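Local atomic coordinates of aminopeptidase-like protein (Chaetomium thermophilum, PDB entry 5JM6), a protein that probably acts as a zinc-dependent aminopeptidase of the M18 family, assembling as a dodecamer and linked to the Cvt pathway of selective autophagy. Residues G152-N166 against R221-N233. Numbering follows the deposited sequence.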
loop_
_atom_site.group_PDB
_atom_site.type_symbol
_atom_site.label_atom_id
_atom_site.label_comp_id
_atom_site.label_asym_id
_atom_site.label_seq_id
_atom_site.Cartn_x
_atom_site.Cartn_y
_atom_site.Cartn_z
ATOM N N GLY A 152 -4.875 -19.816 37.799
ATOM C CA GLY A 152 -5.527 -19.674 39.090
ATOM C C GLY A 152 -6.959 -19.174 39.038
ATOM O O GLY A 152 -7.624 -19.080 40.072
ATOM N N TYR A 153 -7.438 -18.850 37.841
ATOM C CA TYR A 153 -8.801 -18.357 37.668
ATOM C C TYR A 153 -9.750 -19.453 37.225
ATOM O O TYR A 153 -9.396 -20.300 36.409
ATOM C CB TYR A 153 -8.850 -17.224 36.642
ATOM C CG TYR A 153 -8.021 -16.025 37.007
ATOM C CD1 TYR A 153 -6.663 -15.993 36.732
ATOM C CD2 TYR A 153 -8.595 -14.919 37.619
ATOM C CE1 TYR A 153 -5.898 -14.902 37.061
ATOM C CE2 TYR A 153 -7.836 -13.818 37.952
ATOM C CZ TYR A 153 -6.487 -13.816 37.669
ATOM O OH TYR A 153 -5.719 -12.724 37.996
ATOM N N VAL A 154 -10.962 -19.419 37.763
ATOM C CA VAL A 154 -12.048 -20.250 37.272
ATOM C C VAL A 154 -12.836 -19.439 36.248
ATOM O O VAL A 154 -13.237 -18.308 36.529
ATOM C CB VAL A 154 -12.970 -20.710 38.416
ATOM C CG1 VAL A 154 -13.978 -21.733 37.915
ATOM C CG2 VAL A 154 -12.144 -21.282 39.559
ATOM N N GLN A 155 -13.042 -20.000 35.061
ATOM C CA GLN A 155 -13.731 -19.273 33.998
ATOM C C GLN A 155 -15.026 -19.968 33.576
ATOM O O GLN A 155 -15.347 -21.055 34.059
ATOM C CB GLN A 155 -12.802 -19.093 32.791
ATOM C CG GLN A 155 -11.488 -18.393 33.128
ATOM C CD GLN A 155 -10.635 -18.099 31.906
ATOM O OE1 GLN A 155 -9.887 -18.955 31.433
ATOM N NE2 GLN A 155 -10.738 -16.878 31.393
ATOM N N LEU A 156 -15.758 -19.334 32.664
ATOM C CA LEU A 156 -17.087 -19.796 32.277
ATOM C C LEU A 156 -17.296 -19.723 30.768
ATOM O O LEU A 156 -17.125 -18.662 30.168
ATOM C CB LEU A 156 -18.158 -18.964 32.983
ATOM C CG LEU A 156 -19.606 -19.347 32.694
ATOM C CD1 LEU A 156 -19.931 -20.665 33.360
ATOM C CD2 LEU A 156 -20.555 -18.255 33.156
ATOM N N GLY A 157 -17.636 -20.850 30.150
ATOM C CA GLY A 157 -17.953 -20.855 28.732
ATOM C C GLY A 157 -19.275 -20.184 28.410
ATOM O O GLY A 157 -20.329 -20.636 28.855
ATOM N N VAL A 158 -19.232 -19.139 27.590
ATOM C CA VAL A 158 -20.452 -18.453 27.176
ATOM C C VAL A 158 -20.421 -18.173 25.682
ATOM O O VAL A 158 -19.369 -18.233 25.046
ATOM C CB VAL A 158 -20.672 -17.118 27.931
ATOM C CG1 VAL A 158 -20.695 -17.338 29.440
ATOM C CG2 VAL A 158 -19.616 -16.094 27.539
ATOM N N ALA A 159 -21.588 -17.868 25.131
ATOM C CA ALA A 159 -21.721 -17.559 23.717
ATOM C C ALA A 159 -22.574 -16.312 23.559
ATOM O O ALA A 159 -23.658 -16.232 24.140
ATOM C CB ALA A 159 -22.337 -18.731 22.970
ATOM N N GLN A 160 -22.098 -15.334 22.791
ATOM C CA GLN A 160 -22.903 -14.138 22.593
ATOM C C GLN A 160 -24.160 -14.543 21.829
ATOM O O GLN A 160 -24.100 -15.127 20.745
ATOM C CB GLN A 160 -22.115 -13.026 21.869
ATOM C CG GLN A 160 -21.903 -13.174 20.360
ATOM C CD GLN A 160 -20.780 -14.129 20.000
ATOM O OE1 GLN A 160 -20.078 -14.640 20.872
ATOM N NE2 GLN A 160 -20.603 -14.370 18.705
ATOM N N TYR A 161 -25.308 -14.260 22.434
ATOM C CA TYR A 161 -26.586 -14.610 21.839
ATOM C C TYR A 161 -26.874 -13.719 20.648
ATOM O O TYR A 161 -27.100 -14.188 19.535
ATOM C CB TYR A 161 -27.707 -14.495 22.882
ATOM C CG TYR A 161 -29.065 -14.091 22.337
ATOM C CD1 TYR A 161 -29.650 -12.880 22.699
ATOM C CD2 TYR A 161 -29.764 -14.920 21.474
ATOM C CE1 TYR A 161 -30.894 -12.510 22.208
ATOM C CE2 TYR A 161 -31.002 -14.560 20.985
ATOM C CZ TYR A 161 -31.562 -13.354 21.348
ATOM O OH TYR A 161 -32.797 -13.004 20.849
ATOM N N ALA A 162 -26.849 -12.420 20.891
ATOM C CA ALA A 162 -27.381 -11.489 19.920
ATOM C C ALA A 162 -26.362 -10.994 18.907
ATOM O O ALA A 162 -26.732 -10.513 17.836
ATOM C CB ALA A 162 -27.978 -10.331 20.645
ATOM N N GLY A 163 -25.084 -11.197 19.208
ATOM C CA GLY A 163 -24.056 -10.280 18.753
ATOM C C GLY A 163 -23.786 -9.310 19.893
ATOM O O GLY A 163 -23.339 -8.182 19.688
ATOM N N ALA A 164 -24.082 -9.768 21.108
ATOM C CA ALA A 164 -24.065 -8.930 22.304
ATOM C C ALA A 164 -22.699 -8.474 22.807
ATOM O O ALA A 164 -22.568 -7.321 23.217
ATOM C CB ALA A 164 -24.783 -9.645 23.430
ATOM N N LEU A 165 -21.667 -9.310 22.752
ATOM C CA LEU A 165 -20.504 -8.943 23.539
ATOM C C LEU A 165 -19.715 -7.936 22.744
ATOM O O LEU A 165 -18.827 -8.265 21.964
ATOM C CB LEU A 165 -19.632 -10.166 23.845
ATOM C CG LEU A 165 -20.239 -11.298 24.669
ATOM C CD1 LEU A 165 -19.400 -12.560 24.551
ATOM C CD2 LEU A 165 -20.348 -10.868 26.118
ATOM N N ASN A 166 -19.976 -6.682 23.078
ATOM C CA ASN A 166 -19.342 -5.560 22.430
ATOM C C ASN A 166 -18.519 -4.880 23.493
ATOM O O ASN A 166 -18.513 -5.325 24.638
ATOM C CB ASN A 166 -20.366 -4.610 21.783
ATOM C CG ASN A 166 -21.454 -4.148 22.746
ATOM O OD1 ASN A 166 -21.202 -3.886 23.921
ATOM N ND2 ASN A 166 -22.675 -4.031 22.237
ATOM N N ARG A 221 -14.071 -12.659 20.566
ATOM C CA ARG A 221 -15.021 -13.003 21.618
ATOM C C ARG A 221 -14.827 -14.373 22.265
ATOM O O ARG A 221 -15.324 -14.605 23.367
ATOM C CB ARG A 221 -16.439 -12.917 21.063
ATOM C CG ARG A 221 -16.686 -11.664 20.265
ATOM C CD ARG A 221 -18.160 -11.427 20.108
ATOM N NE ARG A 221 -18.430 -10.113 19.545
ATOM C CZ ARG A 221 -19.606 -9.505 19.628
ATOM N NH1 ARG A 221 -20.604 -10.089 20.273
ATOM N NH2 ARG A 221 -19.774 -8.302 19.098
ATOM N N GLU A 222 -14.165 -15.296 21.575
ATOM C CA GLU A 222 -14.007 -16.651 22.111
ATOM C C GLU A 222 -12.706 -16.886 22.896
ATOM O O GLU A 222 -12.611 -17.824 23.688
ATOM C CB GLU A 222 -14.117 -17.660 20.960
ATOM C CG GLU A 222 -13.947 -19.126 21.349
ATOM C CD GLU A 222 -15.153 -19.694 22.075
ATOM O OE1 GLU A 222 -15.057 -19.941 23.296
ATOM O OE2 GLU A 222 -16.196 -19.905 21.420
ATOM N N THR A 223 -11.735 -15.998 22.736
ATOM C CA THR A 223 -10.434 -16.148 23.386
ATOM C C THR A 223 -10.265 -15.049 24.426
ATOM O O THR A 223 -9.876 -15.310 25.564
ATOM C CB THR A 223 -9.263 -16.145 22.377
ATOM O OG1 THR A 223 -9.278 -17.370 21.633
ATOM C CG2 THR A 223 -7.924 -16.029 23.098
ATOM N N GLU A 224 -10.456 -13.810 23.989
ATOM C CA GLU A 224 -10.266 -12.638 24.838
ATOM C C GLU A 224 -11.421 -12.196 25.746
ATOM O O GLU A 224 -11.187 -11.434 26.684
ATOM C CB GLU A 224 -9.862 -11.471 23.950
ATOM C CG GLU A 224 -8.533 -11.720 23.283
ATOM C CD GLU A 224 -8.232 -10.737 22.183
ATOM O OE1 GLU A 224 -7.079 -10.725 21.706
ATOM O OE2 GLU A 224 -9.144 -9.982 21.789
ATOM N N MET A 225 -12.662 -12.597 25.473
ATOM C CA MET A 225 -13.684 -12.325 26.471
ATOM C C MET A 225 -14.265 -13.621 26.995
ATOM O O MET A 225 -15.349 -14.039 26.594
ATOM C CB MET A 225 -14.793 -11.473 25.854
ATOM C CG MET A 225 -14.285 -10.333 24.992
ATOM S SD MET A 225 -15.602 -9.458 24.128
ATOM C CE MET A 225 -16.234 -8.409 25.432
ATOM N N VAL A 226 -13.618 -14.160 28.014
ATOM C CA VAL A 226 -14.089 -15.355 28.679
ATOM C C VAL A 226 -14.287 -14.925 30.102
ATOM O O VAL A 226 -13.320 -14.561 30.767
ATOM C CB VAL A 226 -13.097 -16.526 28.588
ATOM C CG1 VAL A 226 -13.644 -17.739 29.324
ATOM C CG2 VAL A 226 -12.808 -16.867 27.138
ATOM N N PRO A 227 -15.536 -14.931 30.570
ATOM C CA PRO A 227 -15.799 -14.417 31.913
ATOM C C PRO A 227 -14.987 -15.135 32.984
ATOM O O PRO A 227 -14.582 -16.287 32.810
ATOM C CB PRO A 227 -17.296 -14.669 32.096
ATOM C CG PRO A 227 -17.840 -14.702 30.709
ATOM C CD PRO A 227 -16.769 -15.335 29.875
ATOM N N VAL A 228 -14.740 -14.423 34.074
ATOM C CA VAL A 228 -14.007 -14.947 35.215
ATOM C C VAL A 228 -14.961 -15.043 36.407
ATOM O O VAL A 228 -15.571 -14.049 36.801
ATOM C CB VAL A 228 -12.793 -14.054 35.537
ATOM C CG1 VAL A 228 -12.402 -14.182 36.977
ATOM C CG2 VAL A 228 -11.621 -14.404 34.627
ATOM N N ILE A 229 -15.180 -16.261 36.898
ATOM C CA ILE A 229 -16.131 -16.486 37.988
ATOM C C ILE A 229 -15.571 -16.780 39.391
ATOM O O ILE A 229 -16.342 -16.898 40.345
ATOM C CB ILE A 229 -17.085 -17.626 37.607
ATOM C CG1 ILE A 229 -16.333 -18.954 37.527
ATOM C CG2 ILE A 229 -17.758 -17.312 36.280
ATOM C CD1 ILE A 229 -17.182 -20.102 37.028
ATOM N N GLY A 230 -14.255 -16.902 39.530
ATOM C CA GLY A 230 -13.684 -17.252 40.819
ATOM C C GLY A 230 -12.204 -17.565 40.764
ATOM O O GLY A 230 -11.597 -17.554 39.695
ATOM N N ILE A 231 -11.624 -17.849 41.925
ATOM C CA ILE A 231 -10.197 -18.134 42.032
ATOM C C ILE A 231 -9.967 -19.554 42.530
ATOM O O ILE A 231 -10.678 -20.026 43.417
ATOM C CB ILE A 231 -9.498 -17.136 42.982
ATOM C CG1 ILE A 231 -9.539 -15.725 42.396
ATOM C CG2 ILE A 231 -8.059 -17.555 43.259
ATOM C CD1 ILE A 231 -9.634 -14.636 43.439
ATOM N N ASP A 232 -9.025 -20.263 41.913
ATOM C CA ASP A 232 -8.522 -21.497 42.499
ATOM C C ASP A 232 -6.999 -21.596 42.361
ATOM O O ASP A 232 -6.482 -21.834 41.270
ATOM C CB ASP A 232 -9.215 -22.685 41.838
ATOM C CG ASP A 232 -8.821 -24.004 42.449
ATOM O OD1 ASP A 232 -8.452 -24.914 41.679
ATOM O OD2 ASP A 232 -8.888 -24.136 43.689
ATOM N N ASN A 233 -6.298 -21.450 43.480
ATOM C CA ASN A 233 -4.833 -21.453 43.522
ATOM C C ASN A 233 -4.196 -22.760 43.987
ATOM O O ASN A 233 -3.006 -22.794 44.298
ATOM C CB ASN A 233 -4.332 -20.297 44.382
ATOM C CG ASN A 233 -4.461 -18.963 43.679
ATOM O OD1 ASN A 233 -4.189 -18.850 42.483
ATOM N ND2 ASN A 233 -4.888 -17.947 44.415
#
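Val154 faces both Ile229 and Gly230 across an antiparallel pair of strands, a classic beta bulge. Val154 N donates to Gly230 O (2.8 Å) and Val154 O accepts from Ile229 N (2.8 Å), with a weak bond from Gly230 N. Here the packing is tight and apolar: Ile229 turns CG1 between its backbone N and carbonyl carbon (chi1 67°), laying it against Val154 CG1 at 3.7 Å, while its CG2 meets Leu156 CB. Branched aliphatics fill this seam, and Gly230 suits a phi of 171°, which a side chain would disfavour. Further along, Val158 CG2 packs against Pro227 CD (3.8 Å), both residues also touching Leu284. On the face opposite Val154, Tyr153 CD2 meets Val228 CG1, and Gln155 NE2 passes Val226 to bond Asn399 OD1 of a second subunit.

The loop end is looser, more polar and partly open to solvent. Gln160 crosses the extended Arg221 side chain at about a right angle, amide and guanidinium planes 62° apart; the guanidinium's fit over Leu165 is doubtful in detail. An alanine replacing Arg221 would probably open a gap beside Gln160. Backbone bonds and buried aliphatics thus fix the strand register, whereas the loop near the zinc site relies on less specific polar packing.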